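Local structure of retinoic acid receptor (6EU9) at residues 75-81 with 162-166. The protein binds all-trans retinoic acid through its ligand-binding domain and probably acts as a retinoid-responsive transcription factor of the nuclear receptor family. Residues are numbered along the deposited sequence; the frame is centred on the assembly and turned at random.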
loop_
_atom_site.group_PDB
_atom_site.type_symbol
_atom_site.label_atom_id
_atom_site.label_comp_id
_atom_site.label_asym_id
_atom_site.label_seq_id
_atom_site.Cartn_x
_atom_site.Cartn_y
_atom_site.Cartn_z
ATOM N N SER A 75 -7.172 0.359 2.385
ATOM C CA SER A 75 -5.989 0.353 3.232
ATOM C C SER A 75 -4.759 0.534 2.380
ATOM O O SER A 75 -4.712 0.133 1.196
ATOM C CB SER A 75 -5.789 -0.976 3.948
ATOM O OG SER A 75 -6.936 -1.714 3.974
ATOM N N THR A 76 -3.717 1.162 2.966
ATOM C CA THR A 76 -2.399 1.193 2.357
ATOM C C THR A 76 -1.926 -0.247 2.072
ATOM O O THR A 76 -1.319 -0.472 1.038
ATOM C CB THR A 76 -1.465 1.982 3.239
ATOM O OG1 THR A 76 -1.793 3.361 3.008
ATOM C CG2 THR A 76 -0.006 1.789 2.906
ATOM N N ASN A 77 -2.255 -1.169 2.977
ATOM C CA ASN A 77 -1.823 -2.530 2.876
ATOM C C ASN A 77 -2.418 -3.229 1.646
ATOM O O ASN A 77 -1.694 -3.879 0.852
ATOM C CB ASN A 77 -2.199 -3.317 4.113
ATOM C CG ASN A 77 -1.009 -3.747 4.885
ATOM O OD1 ASN A 77 0.037 -4.001 4.308
ATOM N ND2 ASN A 77 -1.140 -3.855 6.175
ATOM N N ASP A 78 -3.727 -3.100 1.543
ATOM C CA ASP A 78 -4.483 -3.709 0.494
ATOM C C ASP A 78 -4.108 -3.125 -0.846
ATOM O O ASP A 78 -3.994 -3.865 -1.850
ATOM C CB ASP A 78 -5.981 -3.490 0.773
ATOM C CG ASP A 78 -6.535 -4.451 1.806
ATOM O OD1 ASP A 78 -5.705 -5.148 2.471
ATOM O OD2 ASP A 78 -7.771 -4.535 1.880
ATOM N N GLN A 79 -3.844 -1.797 -0.865
ATOM C CA GLN A 79 -3.270 -1.197 -2.070
ATOM C C GLN A 79 -1.996 -1.895 -2.511
ATOM O O GLN A 79 -1.892 -2.233 -3.701
ATOM C CB GLN A 79 -3.060 0.288 -1.859
ATOM C CG GLN A 79 -4.355 1.027 -1.617
ATOM C CD GLN A 79 -4.072 2.465 -1.154
ATOM O OE1 GLN A 79 -3.336 3.136 -1.839
ATOM N NE2 GLN A 79 -4.636 2.952 0.031
ATOM N N ILE A 80 -1.103 -2.156 -1.499
ATOM C CA ILE A 80 0.173 -2.795 -1.752
ATOM C C ILE A 80 -0.015 -4.228 -2.228
ATOM O O ILE A 80 0.575 -4.632 -3.208
ATOM C CB ILE A 80 1.118 -2.714 -0.533
ATOM C CG1 ILE A 80 1.570 -1.260 -0.371
ATOM C CG2 ILE A 80 2.408 -3.520 -0.678
ATOM C CD1 ILE A 80 2.355 -0.983 0.889
ATOM N N THR A 81 -0.828 -4.978 -1.504
ATOM C CA THR A 81 -1.182 -6.354 -1.825
ATOM C C THR A 81 -1.730 -6.477 -3.221
ATOM O O THR A 81 -1.215 -7.302 -3.942
ATOM C CB THR A 81 -2.220 -6.864 -0.819
ATOM O OG1 THR A 81 -1.758 -6.540 0.496
ATOM C CG2 THR A 81 -2.445 -8.320 -0.910
ATOM N N SER A 162 -4.799 -13.083 -2.534
ATOM C CA SER A 162 -4.399 -13.558 -1.213
ATOM C C SER A 162 -3.985 -12.479 -0.196
ATOM O O SER A 162 -3.226 -11.579 -0.520
ATOM C CB SER A 162 -3.253 -14.528 -1.373
ATOM O OG SER A 162 -3.122 -15.230 -0.165
ATOM N N GLY A 163 -4.461 -12.611 1.051
ATOM C CA GLY A 163 -3.936 -11.839 2.175
ATOM C C GLY A 163 -4.451 -10.416 2.299
ATOM O O GLY A 163 -3.771 -9.532 2.815
ATOM N N LEU A 164 -5.676 -10.191 1.849
ATOM C CA LEU A 164 -6.263 -8.885 1.931
ATOM C C LEU A 164 -6.874 -8.645 3.305
ATOM O O LEU A 164 -7.481 -9.551 3.918
ATOM C CB LEU A 164 -7.327 -8.756 0.855
ATOM C CG LEU A 164 -6.818 -8.397 -0.516
ATOM C CD1 LEU A 164 -8.027 -8.349 -1.412
ATOM C CD2 LEU A 164 -6.139 -7.069 -0.499
ATOM N N GLU A 165 -6.752 -7.420 3.776
ATOM C CA GLU A 165 -7.392 -7.008 5.021
ATOM C C GLU A 165 -8.898 -7.011 4.904
ATOM O O GLU A 165 -9.566 -7.549 5.754
ATOM C CB GLU A 165 -6.915 -5.626 5.473
ATOM C CG GLU A 165 -5.900 -5.706 6.590
ATOM C CD GLU A 165 -4.997 -4.502 6.636
ATOM O OE1 GLU A 165 -3.930 -4.602 7.289
ATOM O OE2 GLU A 165 -5.329 -3.452 6.046
ATOM N N HIS A 166 -9.418 -6.397 3.850
ATOM C CA HIS A 166 -10.876 -6.285 3.696
ATOM C C HIS A 166 -11.290 -6.721 2.297
ATOM O O HIS A 166 -11.613 -5.866 1.466
ATOM C CB HIS A 166 -11.403 -4.893 4.009
ATOM C CG HIS A 166 -10.629 -4.143 5.048
ATOM N ND1 HIS A 166 -10.721 -4.421 6.395
ATOM C CD2 HIS A 166 -9.803 -3.073 4.939
ATOM C CE1 HIS A 166 -9.971 -3.572 7.067
ATOM N NE2 HIS A 166 -9.386 -2.758 6.205
#
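Ser75, at the N-cap position of helix 76-97, directs its hydroxyl to the loop rather than to its own helix: OG donates a hydrogen bond to Glu165 OE2 (3.1 Å). In the first turn, Thr76 faces away and its OG1 hydrogen-bonds to Asp63 of the second subunit, whereas Asn77 ND2 reaches the other carboxylate oxygen, Glu165 OE1, at 3.1 Å, so that Glu165 is held by two donors. Asp78 then accepts hydrogen bonds from two successive backbone amides, Glu165 N on OD1 (2.8 Å) and His166 N on OD2 (3.2 Å). The paired hydrogen bonds join the helix to the loop just before helix 167-188; the two carboxylates come within 4.0 Å (Asp78 OD1 to Glu165 OE2), a repulsion probably eased by these donors. One turn on, Thr81 OG1 donates a hydrogen bond to Asn77 O (2.7 Å), while its methyl CG2 packs on Leu164 CD2 (3.9 Å) and Ser162 O (3.4 Å). A carboxylate gripping consecutive loop amides thus ties the starts of two helices together within the mainly helical nuclear receptor ligand-binding fold, beside the subunit interface.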